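PDB 6GNE: probable starch synthase 4, chloroplastic/amyloplastic from Arabidopsis thaliana, which is probably a plant starch synthase of the GT-B fold, with two Rossmann-like domains facing each other across a ligand-binding cleft. Local coordinates for residues V213-I221 / K244-F252; S268-L277 / E377-A385. One frame throughout, in Å; residues are numbered along the deposited sequence.

Contact 1: residues V213-I221 / K244-F252. With GLC (alpha-D-glucopyranose), chain D.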
loop_
_atom_site.group_PDB
_atom_site.type_symbol
_atom_site.label_atom_id
_atom_site.label_comp_id
_atom_site.label_asym_id
_atom_site.label_seq_id
_atom_site.Cartn_x
_atom_site.Cartn_y
_atom_site.Cartn_z
ATOM N N VAL A 213 -3.103 -12.274 -22.141
ATOM C CA VAL A 213 -3.355 -12.982 -20.875
ATOM C C VAL A 213 -3.366 -12.045 -19.672
ATOM O O VAL A 213 -2.809 -10.963 -19.722
ATOM C CB VAL A 213 -2.359 -14.118 -20.624
ATOM C CG1 VAL A 213 -2.631 -15.262 -21.593
ATOM C CG2 VAL A 213 -0.910 -13.632 -20.719
ATOM N N ASN A 214 -3.992 -12.484 -18.583
ATOM C CA ASN A 214 -4.252 -11.628 -17.431
ATOM C C ASN A 214 -3.771 -12.299 -16.136
ATOM O O ASN A 214 -4.442 -13.200 -15.625
ATOM C CB ASN A 214 -5.743 -11.296 -17.356
ATOM C CG ASN A 214 -6.058 -10.267 -16.288
ATOM O OD1 ASN A 214 -5.620 -10.400 -15.143
ATOM N ND2 ASN A 214 -6.825 -9.250 -16.646
ATOM N N PRO A 215 -2.610 -11.856 -15.599
ATOM C CA PRO A 215 -2.050 -12.457 -14.389
ATOM C C PRO A 215 -2.951 -12.409 -13.174
ATOM O O PRO A 215 -3.067 -13.397 -12.467
ATOM C CB PRO A 215 -0.788 -11.657 -14.167
ATOM C CG PRO A 215 -0.344 -11.301 -15.540
ATOM C CD PRO A 215 -1.599 -11.036 -16.300
ATOM N N VAL A 216 -3.579 -11.277 -12.937
ATOM C CA VAL A 216 -4.476 -11.138 -11.795
ATOM C C VAL A 216 -5.676 -12.067 -11.949
ATOM O O VAL A 216 -6.107 -12.664 -10.971
ATOM C CB VAL A 216 -4.907 -9.669 -11.582
ATOM C CG1 VAL A 216 -5.981 -9.544 -10.501
ATOM C CG2 VAL A 216 -3.699 -8.833 -11.189
ATOM N N LYS A 217 -6.182 -12.222 -13.165
ATOM C CA LYS A 217 -7.264 -13.182 -13.413
ATOM C C LYS A 217 -6.865 -14.634 -13.127
ATOM O O LYS A 217 -7.661 -15.416 -12.591
ATOM C CB LYS A 217 -7.770 -13.095 -14.844
ATOM C CG LYS A 217 -8.953 -14.012 -15.036
ATOM C CD LYS A 217 -9.988 -13.540 -16.003
ATOM C CE LYS A 217 -9.793 -14.096 -17.374
ATOM N NZ LYS A 217 -11.101 -14.417 -18.002
ATOM N N GLY A 218 -5.641 -14.999 -13.506
ATOM C CA GLY A 218 -5.085 -16.298 -13.138
ATOM C C GLY A 218 -4.952 -16.499 -11.646
ATOM O O GLY A 218 -5.172 -17.596 -11.168
ATOM N N ALA A 219 -4.589 -15.458 -10.907
ATOM C CA ALA A 219 -4.487 -15.579 -9.450
ATOM C C ALA A 219 -5.837 -15.673 -8.780
ATOM O O ALA A 219 -5.956 -16.343 -7.765
ATOM C CB ALA A 219 -3.689 -14.454 -8.871
ATOM N N ILE A 220 -6.863 -15.031 -9.341
ATOM C CA ILE A 220 -8.202 -15.171 -8.770
ATOM C C ILE A 220 -8.655 -16.624 -8.922
ATOM O O ILE A 220 -9.212 -17.211 -8.019
ATOM C CB ILE A 220 -9.215 -14.203 -9.384
ATOM C CG1 ILE A 220 -8.902 -12.748 -8.980
ATOM C CG2 ILE A 220 -10.653 -14.564 -8.996
ATOM C CD1 ILE A 220 -9.402 -11.704 -9.981
ATOM N N ILE A 221 -8.389 -17.198 -10.081
ATOM C CA ILE A 221 -8.838 -18.556 -10.397
ATOM C C ILE A 221 -8.081 -19.630 -9.620
ATOM O O ILE A 221 -8.661 -20.488 -8.996
ATOM C CB ILE A 221 -8.799 -18.776 -11.919
ATOM C CG1 ILE A 221 -9.876 -17.857 -12.559
ATOM C CG2 ILE A 221 -9.077 -20.233 -12.292
ATOM C CD1 ILE A 221 -9.692 -17.648 -14.030
ATOM N N LYS A 244 -13.233 -3.090 -13.662
ATOM C CA LYS A 244 -12.181 -2.920 -14.687
ATOM C C LYS A 244 -12.012 -4.162 -15.563
ATOM O O LYS A 244 -10.896 -4.593 -15.833
ATOM C CB LYS A 244 -10.852 -2.490 -14.031
ATOM C CG LYS A 244 -11.049 -1.645 -12.747
ATOM C CD LYS A 244 -9.976 -0.604 -12.560
ATOM C CE LYS A 244 -10.174 0.608 -13.477
ATOM N NZ LYS A 244 -9.419 1.803 -12.952
ATOM N N GLY A 245 -13.140 -4.730 -15.996
ATOM C CA GLY A 245 -13.172 -5.974 -16.762
ATOM C C GLY A 245 -13.284 -7.269 -15.964
ATOM O O GLY A 245 -13.810 -8.273 -16.491
ATOM N N LEU A 246 -12.815 -7.259 -14.705
ATOM C CA LEU A 246 -12.727 -8.466 -13.880
ATOM C C LEU A 246 -13.963 -8.755 -13.030
ATOM O O LEU A 246 -14.033 -9.809 -12.387
ATOM C CB LEU A 246 -11.503 -8.396 -12.952
ATOM C CG LEU A 246 -10.156 -8.576 -13.636
ATOM C CD1 LEU A 246 -9.024 -8.342 -12.620
ATOM C CD2 LEU A 246 -10.060 -9.950 -14.293
ATOM N N HIS A 247 -14.928 -7.840 -13.008
ATOM C CA HIS A 247 -16.141 -8.010 -12.201
ATOM C C HIS A 247 -16.827 -9.382 -12.365
ATOM O O HIS A 247 -17.203 -9.984 -11.358
ATOM C CB HIS A 247 -17.103 -6.837 -12.419
ATOM C CG HIS A 247 -17.877 -6.887 -13.694
ATOM N ND1 HIS A 247 -17.322 -6.569 -14.913
ATOM C CD2 HIS A 247 -19.172 -7.213 -13.940
ATOM C CE1 HIS A 247 -18.245 -6.690 -15.858
ATOM N NE2 HIS A 247 -19.375 -7.075 -15.292
ATOM N N SER A 248 -16.924 -9.881 -13.602
ATOM C CA SER A 248 -17.568 -11.173 -13.914
ATOM C C SER A 248 -16.858 -12.362 -13.260
ATOM O O SER A 248 -17.511 -13.291 -12.758
ATOM C CB SER A 248 -17.609 -11.439 -15.440
ATOM O OG SER A 248 -18.191 -10.374 -16.176
ATOM N N THR A 249 -15.528 -12.336 -13.302
ATOM C CA THR A 249 -14.711 -13.362 -12.689
ATOM C C THR A 249 -14.844 -13.354 -11.157
ATOM O O THR A 249 -14.927 -14.425 -10.527
ATOM C CB THR A 249 -13.233 -13.167 -13.099
ATOM O OG1 THR A 249 -13.130 -13.259 -14.520
ATOM C CG2 THR A 249 -12.320 -14.200 -12.432
ATOM N N LEU A 250 -14.851 -12.156 -10.572
ATOM C CA LEU A 250 -14.994 -12.001 -9.119
ATOM C C LEU A 250 -16.374 -12.393 -8.599
ATOM O O LEU A 250 -16.475 -12.942 -7.495
ATOM C CB LEU A 250 -14.653 -10.571 -8.676
ATOM C CG LEU A 250 -13.173 -10.200 -8.733
ATOM C CD1 LEU A 250 -13.030 -8.703 -8.807
ATOM C CD2 LEU A 250 -12.380 -10.792 -7.571
ATOM N N ASN A 251 -17.419 -12.121 -9.389
ATOM C CA ASN A 251 -18.775 -12.582 -9.047
ATOM C C ASN A 251 -18.920 -14.091 -9.092
ATOM O O ASN A 251 -19.647 -14.649 -8.278
ATOM C CB ASN A 251 -19.857 -11.924 -9.948
ATOM C CG ASN A 251 -20.065 -10.445 -9.635
ATOM O OD1 ASN A 251 -19.989 -10.043 -8.486
ATOM N ND2 ASN A 251 -20.326 -9.635 -10.657
ATOM N N PHE A 252 -18.234 -14.732 -10.042
ATOM C CA PHE A 252 -18.260 -16.182 -10.190
ATOM C C PHE A 252 -17.578 -16.854 -8.997
ATOM O O PHE A 252 -18.093 -17.803 -8.405
ATOM C CB PHE A 252 -17.544 -16.547 -11.491
ATOM C CG PHE A 252 -17.800 -17.925 -11.966
ATOM C CD1 PHE A 252 -19.031 -18.242 -12.535
ATOM C CD2 PHE A 252 -16.802 -18.892 -11.912
ATOM C CE1 PHE A 252 -19.273 -19.504 -13.023
ATOM C CE2 PHE A 252 -17.036 -20.175 -12.407
ATOM C CZ PHE A 252 -18.278 -20.478 -12.953
HETATM C C1 GLC D . -6.532 -24.975 -9.603
HETATM C C2 GLC D . -7.756 -24.061 -9.735
HETATM C C3 GLC D . -8.746 -24.590 -10.770
HETATM C C4 GLC D . -7.966 -24.785 -12.076
HETATM C C5 GLC D . -6.925 -25.888 -11.807
HETATM C C6 GLC D . -6.163 -26.379 -13.041
HETATM O O2 GLC D . -8.422 -23.893 -8.488
HETATM O O3 GLC D . -9.852 -23.695 -10.961
HETATM O O4 GLC D . -8.818 -25.029 -13.211
HETATM O O5 GLC D . -5.984 -25.355 -10.863
HETATM O O6 GLC D . -4.865 -26.901 -12.694
#
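Leu246, in the segment 244-252, reaches over to the first turn of helix 215-221 and divides its branches between two neighbours. Leu246 CD1 meets Val216 CG1 at 3.9 Å, the two side chains crossing at about a right angle, and Leu246 CD2 lies 3.9 Å from Lys217 CB. A forked, apolar residue suits this place because its two methyls can each meet a different side chain of the first turn. Its CG is set anti to the carbonyl carbon (chi1 -73°), which brings the end of the side chain near helix 215-221. Lys217 contributes methylenes: its bent chain passes CD by Thr249 OG1 at 3.5 Å before NZ bonds to Pro201 O, so a long aliphatic stem is buried while its amine is satisfied. One turn on, Ile220 offers both branches, Ile220 CG2 against Thr249 CG2 at 3.8 Å and Ile220 CD1 across Leu250 CD2 at 3.9 Å. The helices run nearly parallel, 7° apart with axes 10.5 Å from each other, as expected where each leads into one of two adjacent parallel strands, 225-228 and 257-259, of the N-terminal Rossmann-like domain. Phe172 of strand 169-174 touches Val216 from the sheet side. Asn214 is the N-cap of helix 215-221: its OD1 accepts from Lys217 N at 2.7 Å, with the donor above the carbonyl plane. Its amide ND2 is held by Gln180 OE1 and Asp206 OD1, which fixes the rotation of the cap. At the other end of the segment, Ile221 belongs to a glycan pocket with Trp157 and Asp158, and its carbonyl O accepts a weak hydrogen bond from O2 of a glucose at 3.5 Å.

Contact 2: residues S268-L277 / E377-A385. With ADP (adenosine-5'-diphosphate), chain F.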
loop_
_atom_site.group_PDB
_atom_site.type_symbol
_atom_site.label_atom_id
_atom_site.label_comp_id
_atom_site.label_asym_id
_atom_site.label_seq_id
_atom_site.Cartn_x
_atom_site.Cartn_y
_atom_site.Cartn_z
ATOM N N SER A 268 5.775 1.010 14.370
ATOM C CA SER A 268 6.442 1.991 13.476
ATOM C C SER A 268 5.752 3.347 13.432
ATOM O O SER A 268 6.398 4.379 13.553
ATOM C CB SER A 268 6.525 1.463 12.049
ATOM O OG SER A 268 7.614 0.570 11.925
ATOM N N TRP A 269 4.439 3.350 13.234
ATOM C CA TRP A 269 3.652 4.594 13.205
ATOM C C TRP A 269 3.076 4.866 14.588
ATOM O O TRP A 269 1.963 4.456 14.898
ATOM C CB TRP A 269 2.588 4.512 12.119
ATOM C CG TRP A 269 3.195 4.380 10.751
ATOM C CD1 TRP A 269 3.311 3.237 10.000
ATOM C CD2 TRP A 269 3.791 5.416 9.985
ATOM N NE1 TRP A 269 3.935 3.509 8.804
ATOM C CE2 TRP A 269 4.256 4.838 8.783
ATOM C CE3 TRP A 269 4.007 6.775 10.206
ATOM C CZ2 TRP A 269 4.899 5.587 7.805
ATOM C CZ3 TRP A 269 4.639 7.512 9.242
ATOM C CH2 TRP A 269 5.077 6.928 8.055
ATOM N N ASN A 270 3.874 5.516 15.430
ATOM C CA ASN A 270 3.491 5.807 16.811
ATOM C C ASN A 270 4.127 7.120 17.245
ATOM O O ASN A 270 5.345 7.169 17.423
ATOM C CB ASN A 270 3.963 4.686 17.748
ATOM C CG ASN A 270 3.520 4.884 19.200
ATOM O OD1 ASN A 270 2.973 5.918 19.594
ATOM N ND2 ASN A 270 3.775 3.887 20.000
ATOM N N PRO A 271 3.318 8.173 17.451
ATOM C CA PRO A 271 3.892 9.471 17.835
ATOM C C PRO A 271 4.698 9.473 19.166
ATOM O O PRO A 271 5.583 10.303 19.349
ATOM C CB PRO A 271 2.656 10.372 17.946
ATOM C CG PRO A 271 1.542 9.441 18.282
ATOM C CD PRO A 271 1.848 8.235 17.435
ATOM N N ALA A 272 4.369 8.557 20.075
ATOM C CA ALA A 272 5.031 8.458 21.375
ATOM C C ALA A 272 6.476 7.999 21.299
ATOM O O ALA A 272 7.249 8.300 22.205
ATOM C CB ALA A 272 4.244 7.536 22.309
ATOM N N THR A 273 6.818 7.241 20.259
ATOM C CA THR A 273 8.160 6.657 20.134
ATOM C C THR A 273 8.767 6.870 18.771
ATOM O O THR A 273 9.696 6.189 18.432
ATOM C CB THR A 273 8.133 5.116 20.374
ATOM O OG1 THR A 273 7.307 4.496 19.392
ATOM C CG2 THR A 273 7.596 4.773 21.728
ATOM N N ASP A 274 8.245 7.792 17.978
ATOM C CA ASP A 274 8.695 7.945 16.587
ATOM C C ASP A 274 10.100 8.606 16.607
ATOM O O ASP A 274 10.254 9.739 17.102
ATOM C CB ASP A 274 7.686 8.777 15.793
ATOM C CG ASP A 274 7.965 8.804 14.322
ATOM O OD1 ASP A 274 9.132 8.651 13.897
ATOM O OD2 ASP A 274 6.991 9.007 13.564
ATOM N N PRO A 275 11.132 7.882 16.129
ATOM C CA PRO A 275 12.498 8.460 16.181
ATOM C C PRO A 275 12.705 9.599 15.172
ATOM O O PRO A 275 13.551 10.443 15.415
ATOM C CB PRO A 275 13.410 7.268 15.865
ATOM C CG PRO A 275 12.554 6.319 15.070
ATOM C CD PRO A 275 11.117 6.526 15.518
ATOM N N PHE A 276 11.922 9.631 14.092
ATOM C CA PHE A 276 11.993 10.723 13.100
ATOM C C PHE A 276 11.456 12.101 13.570
ATOM O O PHE A 276 11.672 13.099 12.893
ATOM C CB PHE A 276 11.240 10.342 11.832
ATOM C CG PHE A 276 11.786 9.142 11.136
ATOM C CD1 PHE A 276 12.992 9.205 10.441
ATOM C CD2 PHE A 276 11.080 7.943 11.134
ATOM C CE1 PHE A 276 13.482 8.076 9.780
ATOM C CE2 PHE A 276 11.557 6.810 10.464
ATOM C CZ PHE A 276 12.749 6.872 9.779
ATOM N N LEU A 277 10.761 12.153 14.705
ATOM C CA LEU A 277 10.159 13.397 15.182
ATOM C C LEU A 277 11.107 14.204 16.020
ATOM O O LEU A 277 11.986 13.659 16.653
ATOM C CB LEU A 277 8.887 13.117 16.016
ATOM C CG LEU A 277 7.668 12.487 15.357
ATOM C CD1 LEU A 277 6.447 12.519 16.268
ATOM C CD2 LEU A 277 7.351 13.144 14.028
ATOM N N GLU A 377 10.889 9.878 3.376
ATOM C CA GLU A 377 10.356 9.162 4.525
ATOM C C GLU A 377 10.409 9.991 5.790
ATOM O O GLU A 377 9.409 10.212 6.452
ATOM C CB GLU A 377 11.108 7.835 4.754
ATOM C CG GLU A 377 10.264 6.839 5.539
ATOM C CD GLU A 377 11.028 5.689 6.191
ATOM O OE1 GLU A 377 10.342 4.953 6.932
ATOM O OE2 GLU A 377 12.255 5.497 5.972
ATOM N N ALA A 378 11.594 10.454 6.128
ATOM C CA ALA A 378 11.768 11.265 7.328
ATOM C C ALA A 378 10.712 12.389 7.363
ATOM O O ALA A 378 9.974 12.545 8.334
ATOM C CB ALA A 378 13.194 11.820 7.385
ATOM N N LEU A 379 10.620 13.140 6.274
ATOM C CA LEU A 379 9.720 14.297 6.198
ATOM C C LEU A 379 8.240 13.964 6.377
ATOM O O LEU A 379 7.516 14.726 7.051
ATOM C CB LEU A 379 9.900 15.069 4.876
ATOM C CG LEU A 379 10.534 16.440 5.067
ATOM C CD1 LEU A 379 10.782 17.052 3.692
ATOM C CD2 LEU A 379 9.642 17.358 5.925
ATOM N N SER A 380 7.797 12.850 5.789
ATOM C CA SER A 380 6.420 12.396 5.979
ATOM C C SER A 380 6.051 12.253 7.441
ATOM O O SER A 380 5.004 12.733 7.864
ATOM C CB SER A 380 6.109 11.111 5.204
ATOM O OG SER A 380 6.713 9.991 5.761
ATOM N N HIS A 381 6.921 11.634 8.231
ATOM C CA HIS A 381 6.696 11.576 9.676
ATOM C C HIS A 381 6.393 12.945 10.274
ATOM O O HIS A 381 5.373 13.099 10.925
ATOM C CB HIS A 381 7.845 10.893 10.403
ATOM C CG HIS A 381 7.874 9.403 10.234
ATOM N ND1 HIS A 381 7.344 8.541 11.162
ATOM C CD2 HIS A 381 8.361 8.626 9.236
ATOM C CE1 HIS A 381 7.511 7.301 10.749
ATOM N NE2 HIS A 381 8.118 7.323 9.581
ATOM N N THR A 382 7.252 13.935 10.043
ATOM C CA THR A 382 7.072 15.268 10.651
ATOM C C THR A 382 5.833 15.976 10.099
ATOM O O THR A 382 5.208 16.763 10.809
ATOM C CB THR A 382 8.325 16.177 10.503
ATOM O OG1 THR A 382 8.731 16.246 9.128
ATOM C CG2 THR A 382 9.518 15.636 11.295
ATOM N N ILE A 383 5.444 15.682 8.851
ATOM C CA ILE A 383 4.230 16.279 8.262
ATOM C C ILE A 383 2.968 15.741 8.877
ATOM O O ILE A 383 2.063 16.524 9.183
ATOM C CB ILE A 383 4.202 16.196 6.720
ATOM C CG1 ILE A 383 5.219 17.177 6.139
ATOM C CG2 ILE A 383 2.820 16.530 6.182
ATOM C CD1 ILE A 383 5.495 16.976 4.665
ATOM N N TYR A 384 2.883 14.430 9.056
ATOM C CA TYR A 384 1.738 13.831 9.777
ATOM C C TYR A 384 1.659 14.457 11.186
ATOM O O TYR A 384 0.594 14.898 11.616
ATOM C CB TYR A 384 1.863 12.312 9.906
ATOM C CG TYR A 384 1.672 11.501 8.632
ATOM C CD1 TYR A 384 0.451 11.512 7.935
ATOM C CD2 TYR A 384 2.689 10.672 8.146
ATOM C CE1 TYR A 384 0.260 10.755 6.780
ATOM C CE2 TYR A 384 2.512 9.904 6.977
ATOM C CZ TYR A 384 1.296 9.938 6.295
ATOM O OH TYR A 384 1.138 9.169 5.164
ATOM N N ALA A 385 2.778 14.508 11.896
ATOM C CA ALA A 385 2.811 15.055 13.238
ATOM C C ALA A 385 2.386 16.517 13.303
ATOM O O ALA A 385 1.555 16.882 14.142
ATOM C CB ALA A 385 4.211 14.924 13.818
HETATM P PB ADP F . -0.732 4.116 -2.359
HETATM O O1B ADP F . -0.503 2.666 -2.053
HETATM O O2B ADP F . 0.493 4.966 -2.538
HETATM O O3B ADP F . -1.689 4.280 -3.517
HETATM P PA ADP F . -1.444 4.189 0.435
HETATM O O1A ADP F . -2.149 5.225 1.261
HETATM O O2A ADP F . -2.014 2.798 0.537
HETATM O O3A ADP F . -1.462 4.749 -1.074
HETATM O "O5'" ADP F . 0.113 4.095 0.819
HETATM C "C5'" ADP F . 0.983 5.226 0.758
HETATM C "C4'" ADP F . 2.247 5.099 1.628
HETATM O "O4'" ADP F . 3.352 5.742 0.977
HETATM C "C3'" ADP F . 2.135 5.814 2.959
HETATM O "O3'" ADP F . 3.014 5.193 3.881
HETATM C "C2'" ADP F . 2.645 7.200 2.662
HETATM O "O2'" ADP F . 3.125 7.870 3.813
HETATM C "C1'" ADP F . 3.767 6.891 1.715
HETATM N N9 ADP F . 4.056 7.977 0.753
HETATM C C8 ADP F . 3.370 8.284 -0.355
HETATM N N7 ADP F . 3.963 9.306 -1.011
HETATM C C5 ADP F . 5.056 9.667 -0.320
HETATM C C6 ADP F . 6.140 10.690 -0.447
HETATM N N6 ADP F . 6.143 11.556 -1.491
HETATM N N1 ADP F . 7.099 10.711 0.522
HETATM C C2 ADP F . 7.062 9.846 1.569
HETATM N N3 ADP F . 6.108 8.915 1.734
HETATM C C4 ADP F . 5.104 8.784 0.845
#
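His381 and Trp269 join helix 377-385, part of the crossover between parallel strands 369-372 and 389-392 in the C-terminal Rossmann-like domain of the GT-B fold, to the loop 268-277. The aromatic contacts centre on the imidazole. Trp269 lays its six-membered ring over one face as an offset stack, planes 9° apart and centroids 4.2 Å apart; Phe276 covers the opposite face, its ring inclined by 35°. With CG anti to the carbonyl carbon (chi1 -74°), the flat His381 ring enters the slot between them. Among the polar contacts, His381 ND1 donates to Asp274 OD2, a His-carboxylate pair whose planes are almost perpendicular. That carboxylate is itself positioned: OD2 also binds Tyr409 OH, and Asp274 OD1 accepts from Phe276 N at 3.0 Å, an Asx turn that shapes the loop. Aspartate suits a site where one short side chain must serve both its own backbone and a neighbouring ring. Apolar packing continues down the helix, where Leu277 CD2 rests 3.6 Å from Ala385 CB, the small alanine letting the loop come close. Tyr384 CD2 lies against Trp269 CZ3, the planes nearly perpendicular, and Tyr384 OH hydrogen-bonds ribose O2' of adenosine-5'-diphosphate at 2.7 Å.

Following the chain from its N terminus, contact 1 comes first: it pairs two helices of the N-terminal domain and closes a short loop of 22 residues holding strand 225-228 and helices 231-238 and 240-243. Only after that loop is complete does contact 2 open at 268-277. It closes at 377-385 after 99 residues that include strands 311-317, 340-346 and 369-372 of the six-stranded parallel sheet of the C-terminal domain, and so ties the loop between strand 257-259 and helix 287-300 to helix 377-386. The two loops stand in series, neither nesting nor crossing. The centres of contact 1 and contact 2 lie about 38 Å apart, on opposite sides of the chain's centre.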